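Local atomic coordinates of 2-oxoglutarate (2OG) and Fe(II)-dependent oxygenase superfamily protein (Arabidopsis thaliana, PDB entry 6KWA), a protein that probably catalyses the 2-oxoglutarate- and iron(II)-dependent oxidation of the auxin indole-3-acetic acid to inactive 2-oxoindole-3-acetic acid. Residues E21-E24 against C28-V31; S39-M44 against N205-N210; E110-Y115 against S147-N152; T176-D181 against G185-M190. One frame throughout, in Å; residues are numbered along the deposited sequence.

Contact 1: E21-E24 against C28-V31; sequences EASE and CFRV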
# COMPACT_ATOMS: atom_id res chain seq x y z
N GLU A 21 -16.44 8.14 -1.59
CA GLU A 21 -17.01 7.83 -2.89
C GLU A 21 -15.95 7.30 -3.84
O GLU A 21 -16.24 6.43 -4.66
CB GLU A 21 -17.69 9.05 -3.51
CG GLU A 21 -19.14 9.22 -3.07
CD GLU A 21 -19.68 10.63 -3.26
OE1 GLU A 21 -19.30 11.31 -4.24
OE2 GLU A 21 -20.54 11.03 -2.44
N ALA A 22 -14.73 7.79 -3.70
CA ALA A 22 -13.61 7.20 -4.43
C ALA A 22 -13.46 5.73 -4.08
O ALA A 22 -13.38 4.86 -4.96
CB ALA A 22 -12.32 7.96 -4.11
N SER A 23 -13.49 5.46 -2.78
CA SER A 23 -13.25 4.12 -2.27
C SER A 23 -14.36 3.13 -2.60
O SER A 23 -14.12 1.95 -2.74
CB SER A 23 -13.10 4.20 -0.75
OG SER A 23 -11.97 4.97 -0.39
N GLU A 24 -15.57 3.63 -2.79
CA GLU A 24 -16.70 2.76 -3.11
C GLU A 24 -16.77 2.47 -4.58
O GLU A 24 -17.05 1.33 -4.99
CB GLU A 24 -18.01 3.40 -2.67
CG GLU A 24 -18.27 3.29 -1.18
CD GLU A 24 -19.50 4.06 -0.72
OE1 GLU A 24 -20.16 4.70 -1.55
OE2 GLU A 24 -19.81 4.01 0.50
N CYS A 28 -9.71 3.00 -5.09
CA CYS A 28 -8.40 3.61 -5.01
C CYS A 28 -8.49 5.09 -5.23
O CYS A 28 -9.47 5.59 -5.78
CB CYS A 28 -7.45 2.98 -6.05
SG CYS A 28 -8.08 3.10 -7.75
N PHE A 29 -7.46 5.80 -4.79
CA PHE A 29 -7.36 7.23 -5.05
C PHE A 29 -5.96 7.69 -4.76
O PHE A 29 -5.24 7.08 -4.00
CB PHE A 29 -8.38 8.02 -4.22
CG PHE A 29 -8.30 7.79 -2.75
CD1 PHE A 29 -7.59 8.65 -1.93
CD2 PHE A 29 -8.98 6.72 -2.18
CE1 PHE A 29 -7.55 8.44 -0.57
CE2 PHE A 29 -8.92 6.49 -0.82
CZ PHE A 29 -8.22 7.37 0.00
N ARG A 30 -5.62 8.83 -5.34
CA ARG A 30 -4.32 9.44 -5.13
C ARG A 30 -4.51 10.47 -4.02
O ARG A 30 -5.60 11.01 -3.88
CB ARG A 30 -3.87 10.08 -6.45
CG ARG A 30 -2.40 10.47 -6.57
CD ARG A 30 -2.11 11.05 -7.99
NE ARG A 30 -1.83 10.03 -9.01
CZ ARG A 30 -2.60 9.77 -10.07
NH1 ARG A 30 -3.72 10.45 -10.29
NH2 ARG A 30 -2.22 8.82 -10.93
N VAL A 31 -3.49 10.69 -3.19
CA VAL A 31 -3.56 11.80 -2.25
C VAL A 31 -2.43 12.79 -2.53
O VAL A 31 -1.31 12.42 -2.91
CB VAL A 31 -3.51 11.36 -0.76
CG1 VAL A 31 -4.82 10.65 -0.40
CG2 VAL A 31 -2.29 10.47 -0.45

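Contact 2: S39-M44 against N205-N210; sequences SLMAEM and NTLAIN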
# COMPACT_ATOMS: atom_id res chain seq x y z
N SER A 39 11.32 15.10 1.25
CA SER A 39 12.72 14.70 1.36
C SER A 39 12.83 13.33 2.02
O SER A 39 13.66 12.51 1.61
CB SER A 39 13.51 15.75 2.16
OG SER A 39 13.67 16.94 1.39
N LEU A 40 11.99 13.08 3.03
CA LEU A 40 11.96 11.78 3.68
C LEU A 40 11.56 10.67 2.69
O LEU A 40 12.11 9.57 2.70
CB LEU A 40 10.99 11.79 4.86
CG LEU A 40 10.79 10.44 5.55
CD1 LEU A 40 12.12 9.86 6.01
CD2 LEU A 40 9.78 10.54 6.68
N MET A 41 10.60 10.98 1.83
CA MET A 41 10.18 10.03 0.82
C MET A 41 11.32 9.76 -0.16
O MET A 41 11.58 8.62 -0.53
CB MET A 41 8.95 10.57 0.07
CG MET A 41 7.66 10.49 0.90
SD MET A 41 6.27 11.28 0.06
CE MET A 41 6.24 10.50 -1.55
N ALA A 42 12.03 10.82 -0.56
CA ALA A 42 13.12 10.64 -1.52
C ALA A 42 14.24 9.88 -0.86
O ALA A 42 14.86 9.01 -1.47
CB ALA A 42 13.60 11.97 -2.07
N GLU A 43 14.48 10.17 0.41
CA GLU A 43 15.53 9.48 1.16
C GLU A 43 15.16 8.01 1.33
O GLU A 43 16.04 7.12 1.39
CB GLU A 43 15.77 10.16 2.52
CG GLU A 43 16.65 11.39 2.36
CD GLU A 43 16.56 12.37 3.49
OE1 GLU A 43 15.92 12.06 4.52
OE2 GLU A 43 17.09 13.48 3.33
N MET A 44 13.87 7.74 1.47
CA MET A 44 13.43 6.36 1.59
C MET A 44 13.69 5.62 0.29
O MET A 44 14.20 4.50 0.30
CB MET A 44 11.96 6.26 1.99
CG MET A 44 11.49 4.83 2.23
SD MET A 44 12.20 4.06 3.69
CE MET A 44 12.81 2.52 3.04
N ASN A 205 5.60 13.66 -5.85
CA ASN A 205 5.13 13.93 -4.48
C ASN A 205 3.69 13.54 -4.15
O ASN A 205 3.08 14.13 -3.26
CB ASN A 205 5.26 15.42 -4.14
CG ASN A 205 6.53 16.04 -4.63
OD1 ASN A 205 7.61 15.44 -4.55
ND2 ASN A 205 6.43 17.26 -5.13
N THR A 206 3.19 12.46 -4.73
CA THR A 206 1.83 12.05 -4.40
C THR A 206 1.97 10.60 -3.98
O THR A 206 3.00 9.96 -4.26
CB THR A 206 0.85 12.16 -5.59
OG1 THR A 206 1.19 11.19 -6.60
CG2 THR A 206 0.88 13.56 -6.17
N LEU A 207 0.95 10.10 -3.29
CA LEU A 207 0.89 8.69 -2.90
C LEU A 207 -0.39 8.07 -3.49
O LEU A 207 -1.39 8.76 -3.65
CB LEU A 207 0.94 8.56 -1.37
CG LEU A 207 2.22 9.07 -0.71
CD1 LEU A 207 2.07 9.29 0.76
CD2 LEU A 207 3.39 8.10 -0.97
N ALA A 208 -0.35 6.78 -3.83
CA ALA A 208 -1.51 6.08 -4.36
C ALA A 208 -2.14 5.24 -3.24
O ALA A 208 -1.45 4.47 -2.57
CB ALA A 208 -1.10 5.20 -5.52
N ILE A 209 -3.44 5.39 -3.04
CA ILE A 209 -4.11 4.64 -2.00
C ILE A 209 -4.98 3.65 -2.68
O ILE A 209 -5.64 3.99 -3.65
CB ILE A 209 -4.98 5.53 -1.10
CG1 ILE A 209 -4.25 6.81 -0.72
CG2 ILE A 209 -5.43 4.77 0.13
CD1 ILE A 209 -3.03 6.59 0.06
N ASN A 210 -5.04 2.43 -2.18
CA ASN A 210 -6.05 1.54 -2.70
C ASN A 210 -6.55 0.70 -1.57
O ASN A 210 -5.87 0.51 -0.56
CB ASN A 210 -5.51 0.66 -3.82
CG ASN A 210 -4.61 -0.39 -3.31
OD1 ASN A 210 -3.41 -0.19 -3.22
ND2 ASN A 210 -5.19 -1.52 -2.90

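Contact 3: E110-Y115 against S147-N152; sequences EIMVKY and SQFRIN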
# COMPACT_ATOMS: atom_id res chain seq x y z
N GLU A 110 17.54 5.53 10.54
CA GLU A 110 16.72 6.64 11.01
C GLU A 110 15.68 7.05 9.97
O GLU A 110 14.55 7.45 10.31
CB GLU A 110 17.62 7.82 11.36
CG GLU A 110 17.98 7.88 12.83
CD GLU A 110 18.57 9.23 13.23
OE1 GLU A 110 18.84 10.04 12.31
OE2 GLU A 110 18.75 9.48 14.44
N ILE A 111 16.05 6.95 8.70
CA ILE A 111 15.14 7.21 7.59
C ILE A 111 13.95 6.26 7.63
O ILE A 111 12.80 6.66 7.47
CB ILE A 111 15.87 7.10 6.25
CG1 ILE A 111 16.88 8.25 6.14
CG2 ILE A 111 14.87 7.11 5.08
CD1 ILE A 111 17.85 8.11 4.99
N MET A 112 14.24 4.99 7.88
CA MET A 112 13.26 3.95 7.92
C MET A 112 12.29 4.17 9.09
O MET A 112 11.07 4.01 8.96
CB MET A 112 13.96 2.60 8.07
CG MET A 112 13.15 1.42 7.63
SD MET A 112 13.66 0.91 5.99
CE MET A 112 15.44 0.96 6.17
N VAL A 113 12.84 4.53 10.23
CA VAL A 113 12.07 4.71 11.44
C VAL A 113 11.10 5.88 11.28
O VAL A 113 9.94 5.79 11.69
CB VAL A 113 13.02 4.92 12.66
CG1 VAL A 113 12.28 5.52 13.88
CG2 VAL A 113 13.68 3.61 13.00
N LYS A 114 11.57 6.95 10.65
CA LYS A 114 10.77 8.14 10.46
C LYS A 114 9.76 7.95 9.29
O LYS A 114 8.66 8.52 9.32
CB LYS A 114 11.68 9.35 10.23
CG LYS A 114 12.47 9.76 11.49
CD LYS A 114 11.65 9.53 12.80
CE LYS A 114 12.55 9.46 14.07
NZ LYS A 114 11.80 9.57 15.37
N TYR A 115 10.14 7.21 8.25
CA TYR A 115 9.22 6.86 7.18
C TYR A 115 8.08 5.97 7.69
O TYR A 115 6.91 6.21 7.38
CB TYR A 115 9.94 6.12 6.06
CG TYR A 115 9.10 5.93 4.82
CD1 TYR A 115 9.10 6.90 3.83
CD2 TYR A 115 8.32 4.80 4.65
CE1 TYR A 115 8.34 6.72 2.67
CE2 TYR A 115 7.56 4.62 3.51
CZ TYR A 115 7.58 5.58 2.53
OH TYR A 115 6.83 5.41 1.40
N SER A 147 0.39 -3.27 10.72
CA SER A 147 0.73 -2.89 9.37
C SER A 147 1.96 -3.65 8.91
O SER A 147 2.67 -4.25 9.71
CB SER A 147 0.96 -1.39 9.25
OG SER A 147 -0.24 -0.71 9.51
N GLN A 148 2.16 -3.66 7.60
CA GLN A 148 3.24 -4.38 6.96
C GLN A 148 3.93 -3.48 5.94
O GLN A 148 3.29 -2.76 5.18
CB GLN A 148 2.72 -5.64 6.28
CG GLN A 148 3.74 -6.45 5.47
CD GLN A 148 3.13 -7.74 4.95
OE1 GLN A 148 2.04 -8.12 5.37
NE2 GLN A 148 3.79 -8.38 3.99
N PHE A 149 5.25 -3.51 5.97
CA PHE A 149 6.08 -2.72 5.08
C PHE A 149 6.64 -3.64 3.99
O PHE A 149 7.08 -4.75 4.29
CB PHE A 149 7.15 -2.07 5.93
CG PHE A 149 8.06 -1.15 5.19
CD1 PHE A 149 7.62 0.09 4.75
CD2 PHE A 149 9.40 -1.48 5.04
CE1 PHE A 149 8.50 0.96 4.11
CE2 PHE A 149 10.28 -0.63 4.41
CZ PHE A 149 9.83 0.60 3.94
N ARG A 150 6.60 -3.21 2.73
CA ARG A 150 7.20 -4.00 1.67
C ARG A 150 7.83 -3.10 0.63
O ARG A 150 7.18 -2.18 0.12
CB ARG A 150 6.17 -4.92 1.00
CG ARG A 150 6.78 -6.05 0.17
CD ARG A 150 5.91 -7.31 0.15
NE ARG A 150 6.57 -8.44 -0.52
CZ ARG A 150 7.49 -9.21 0.07
NH1 ARG A 150 7.88 -8.96 1.30
NH2 ARG A 150 8.05 -10.23 -0.58
N ILE A 151 9.08 -3.36 0.28
CA ILE A 151 9.73 -2.56 -0.75
C ILE A 151 10.01 -3.48 -1.92
O ILE A 151 10.37 -4.65 -1.75
CB ILE A 151 11.01 -1.89 -0.27
CG1 ILE A 151 12.03 -2.91 0.21
CG2 ILE A 151 10.69 -0.91 0.87
CD1 ILE A 151 13.30 -2.28 0.80
N ASN A 152 9.85 -2.94 -3.11
CA ASN A 152 9.83 -3.76 -4.29
C ASN A 152 10.84 -3.26 -5.31
O ASN A 152 11.03 -2.06 -5.43
CB ASN A 152 8.42 -3.72 -4.88
CG ASN A 152 7.34 -3.96 -3.82
OD1 ASN A 152 7.18 -5.08 -3.33
ND2 ASN A 152 6.60 -2.91 -3.46

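Contact 4: T176-D181 against G185-M190; sequences TILQDD and GGLEAM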
# COMPACT_ATOMS: atom_id res chain seq x y z
N THR A 176 -3.87 0.16 1.38
CA THR A 176 -2.46 0.15 0.99
C THR A 176 -2.00 1.55 0.58
O THR A 176 -2.69 2.23 -0.16
CB THR A 176 -2.21 -0.84 -0.16
OG1 THR A 176 -2.58 -2.16 0.25
CG2 THR A 176 -0.72 -0.83 -0.57
N ILE A 177 -0.84 1.98 1.07
CA ILE A 177 -0.27 3.26 0.64
C ILE A 177 0.95 2.99 -0.23
O ILE A 177 1.91 2.38 0.21
CB ILE A 177 0.11 4.15 1.85
CG1 ILE A 177 -1.15 4.39 2.70
CG2 ILE A 177 0.75 5.47 1.39
CD1 ILE A 177 -0.99 5.30 3.83
N LEU A 178 0.89 3.43 -1.49
CA LEU A 178 1.98 3.10 -2.40
C LEU A 178 2.75 4.36 -2.80
O LEU A 178 2.18 5.28 -3.37
CB LEU A 178 1.43 2.39 -3.67
CG LEU A 178 2.49 2.00 -4.73
CD1 LEU A 178 3.26 0.76 -4.28
CD2 LEU A 178 1.86 1.74 -6.08
N GLN A 179 4.04 4.37 -2.51
CA GLN A 179 4.95 5.37 -3.07
C GLN A 179 5.53 4.73 -4.32
O GLN A 179 6.36 3.82 -4.23
CB GLN A 179 6.05 5.79 -2.07
CG GLN A 179 7.05 6.83 -2.61
CD GLN A 179 8.15 7.18 -1.61
OE1 GLN A 179 7.96 7.09 -0.41
NE2 GLN A 179 9.33 7.52 -2.12
N ASP A 180 5.06 5.14 -5.49
CA ASP A 180 5.39 4.43 -6.71
C ASP A 180 6.65 5.11 -7.30
O ASP A 180 7.08 6.12 -6.80
CB ASP A 180 4.22 4.48 -7.69
CG ASP A 180 4.32 3.43 -8.78
OD1 ASP A 180 5.35 2.73 -8.82
OD2 ASP A 180 3.41 3.34 -9.62
N ASP A 181 7.26 4.53 -8.34
CA ASP A 181 8.46 5.12 -8.92
C ASP A 181 8.10 6.24 -9.91
O ASP A 181 7.56 5.96 -10.99
CB ASP A 181 9.30 4.05 -9.62
CG ASP A 181 10.73 4.50 -9.91
OD1 ASP A 181 10.99 5.73 -9.88
OD2 ASP A 181 11.60 3.62 -10.10
N GLY A 185 6.43 4.02 -13.49
CA GLY A 185 4.98 3.83 -13.43
C GLY A 185 4.45 2.73 -14.33
O GLY A 185 5.20 1.91 -14.86
N GLY A 186 3.13 2.70 -14.52
CA GLY A 186 2.52 1.68 -15.35
C GLY A 186 1.49 0.86 -14.60
O GLY A 186 0.85 -0.03 -15.18
N LEU A 187 1.33 1.17 -13.31
CA LEU A 187 0.28 0.56 -12.50
C LEU A 187 -1.05 0.79 -13.20
O LEU A 187 -1.31 1.87 -13.73
CB LEU A 187 0.30 1.15 -11.10
CG LEU A 187 -0.82 0.77 -10.15
CD1 LEU A 187 -0.72 -0.70 -9.77
CD2 LEU A 187 -0.68 1.62 -8.91
N GLU A 188 -1.91 -0.23 -13.18
CA GLU A 188 -3.24 -0.12 -13.79
C GLU A 188 -4.26 -0.88 -13.00
O GLU A 188 -3.94 -1.87 -12.36
CB GLU A 188 -3.23 -0.69 -15.20
CG GLU A 188 -3.12 0.28 -16.32
CD GLU A 188 -3.27 -0.41 -17.67
OE1 GLU A 188 -3.23 -1.67 -17.70
OE2 GLU A 188 -3.44 0.31 -18.68
N ALA A 189 -5.51 -0.46 -13.12
CA ALA A 189 -6.58 -1.00 -12.28
C ALA A 189 -7.83 -1.24 -13.09
O ALA A 189 -8.13 -0.49 -14.02
CB ALA A 189 -6.89 -0.08 -11.13
N MET A 190 -8.57 -2.27 -12.70
CA MET A 190 -9.80 -2.59 -13.39
C MET A 190 -10.97 -1.78 -12.85
O MET A 190 -11.17 -1.70 -11.64
CB MET A 190 -10.12 -4.08 -13.26
CG MET A 190 -11.29 -4.51 -14.12
SD MET A 190 -11.63 -6.27 -13.98
CE MET A 190 -10.17 -6.90 -14.79

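Contact 1: E21-E24 against C28-V31
Ala22 and Ser23, successive residues of a helix, both meet Phe29 of the strand that follows. The apolar part lies at the root of the aromatic side chain. Ala22 CB points toward the strand and sits 3.9 Å from Phe29 CB, with Phe29 CD2 at 4.1 Å. A methyl suits this place because the two backbones come close here, Ala22 CA and Phe29 CA being 6.3 Å apart.

The polar-to-aromatic part is carried by Ser23, whose OG stands 3.4 Å from Phe29 CE2 and approaches the ring obliquely. With OG beside its own backbone N (chi1 -64°), the hydroxyl also hydrogen-bonds to Ile19 O one helical turn back, so a polar atom that is buried against an aromatic ring still has a partner. Phe29 adopts the crowded chi1 of 56°, with CG lying between its backbone N and carbonyl carbon; this brings the CD2-CE2 side of the ring up to both helix residues. Phenylalanine suits the site by filling the space beside the Ala22 methyl, while serine is small enough to lie by the ring.

The contact closes the second half of a beta-alpha-beta unit made of strand 4-6, helix 12-25 and strand 28-32. Ile5 of the first strand touches both Ala22 and Phe29. On the other flank, strand 207-211 runs antiparallel to strand 28-32 and sets Ile209 against the Phe29 side chain.

Contact 2: S39-M44 against N205-N210
Met41 reaches from a helix to Leu207 at the start of a strand in the larger sheet of the double-stranded beta-helix, the fold of 2-oxoglutarate oxygenases. The contact lays helix 38-51, from the N-terminal family region, on strand 207-211 of the oxygenase core.

Met41 CB points toward the strand but is still 6.2 Å from Leu207 CD2. CG follows, beside the backbone N and anti to the carbonyl carbon (chi1 -74°), and continues the extended chain without touching the strand. SD is nearer, 4.4 Å from Leu207 CD2. A bend at chi3 (53°) then swings the terminal methyl inward, and CE arrives 3.8 Å from Leu207 CD2, with Thr206 O less close at 4.3 Å. A long unbranched residue suits this place because the backbones are well separated: the nearest CA atoms, those of Met41 and Asn205, are 8.3 Å apart.

Leu207 contributes one branch, and the two side chains cross obliquely. Its CB does not point directly at the helix, yet CD2 extends far enough to receive the methionine methyl. His34 packs against both residues. Gln179, on the neighbouring strand 175-179, hydrogen-bonds through NE2 to the Met41 carbonyl oxygen. The CB of Gln179 also packs here, 3.7 Å from Leu207 CD2, the atom already met by Met41 CE.

Contact 3: E110-Y115 against S147-N152
Phe149 pushes its ring from a strand toward a helix and is met there by Met112 and Tyr115, one at each of its CE corners. All three side chains are buried, and the CA atoms nearest each other, those of Met112 and Phe149, are 10.2 Å apart, a gap that calls for large residues on both sides.

Phe149 holds CG opposite its backbone N (chi1 -177°), which carries the ring toward the helix. Tyr115 has the same first torsion and reaches in from the helix. Its CE2 comes to 3.8 Å from Phe149 CE1, arriving at the edge of the phenylalanine ring and near its plane; Tyr115 CD2 is almost as close to the same atom, at 3.9 Å. The two side chains cross at roughly a right angle.

The bend of Met112 at chi2 (100°) turns SD onto the CE2 corner, and a second bend at chi3 directs CE onward. SD lies 4.0 Å from Phe149 CE2 and 5.1 Å from the ring centroid, 57° off the ring normal: a Met-aromatic contact of oblique approach. The flexible thioether suits a place beside a rigid ring, whereas the buried tyrosine hydroxyl needs a partner and is hydrogen-bonded to Gln179 OE1.

Helix 106-133 here backs the larger sheet of the double-stranded beta-helix, on strand 147-155, which also carries the 2-oxoglutarate-binding Asn152. Ile241 of the adjoining strand 237-245 touches both aromatic residues, Leu86 of strand 81-87, the neighbour on the other side, packs on Phe149, and Met44 of helix 38-51 rests on both Met112 and Tyr115.

Contact 4: T176-D181 against G185-M190
Asp181 and Gly185 bring the two backbones closest, with CA atoms 5.8 Å apart across a short turn joining strand 175-179 of the larger sheet to strand 187-190 of the smaller. Both glycines fit this turn: Gly185 has a positive phi, and at Gly186 a side chain would jam against the preceding carbonyl oxygen.

Leu178 and Leu187 bridge the widening gap tip to tip, CD2 to CD2 at 3.8 Å. Each holds CG opposite its own backbone N (chi1 179° and 173°, respectively), which stretches the branched end across, and leucine supplies length with an apolar tip.

The two oxygens of Asp180 have different surroundings. OD1 accepts the backbone N-H of Asp181, N to OD1 2.7 Å (N-H...O angle 141°), from above the carboxylate plane, and forms a salt bridge with Arg238 NH2. OD2 faces the other segment, 4.1 Å from both Leu187 CB and Gly185 CA. An exchange of Asp180 for alanine would probably leave the Arg238 guanidinium without this charged mate and the Asp181 N-H without its carboxylate acceptor.

Arg238 and Ser240, which bind 2-oxoglutarate (absent from this model), form the Arg-X-Ser motif of these oxygenases. The Leu187 side chain comes within about 6 Å of the magnesium held by His169, Asp171 and His228, presumably in the iron site. The arrangement thus connects the two sheets of the double-stranded beta-helix beside its cosubstrate and metal site.

In the fold
Contacts 1, 2 and 3 are buried, whereas contact 4 is only partly so. The first three set helices against the larger sheet and work by apolar or aromatic packing; contact 4 instead joins that sheet to the smaller one and, nearer the active site, adds the Asp180 carboxylate to its leucine pair. Contacts 1 and 2 share neighbouring strands, linked by a probable hydrogen bond from Ile209 N to Phe29 O. Contact 4 is likewise bonded to contact 2 through Leu178 N and Ala208 O, and lies within the chain loop that contact 2 closes, as does contact 3. The helices of contacts 2 and 3 pack together through Met44, while contact 1 lies across the chain's centre from contact 3.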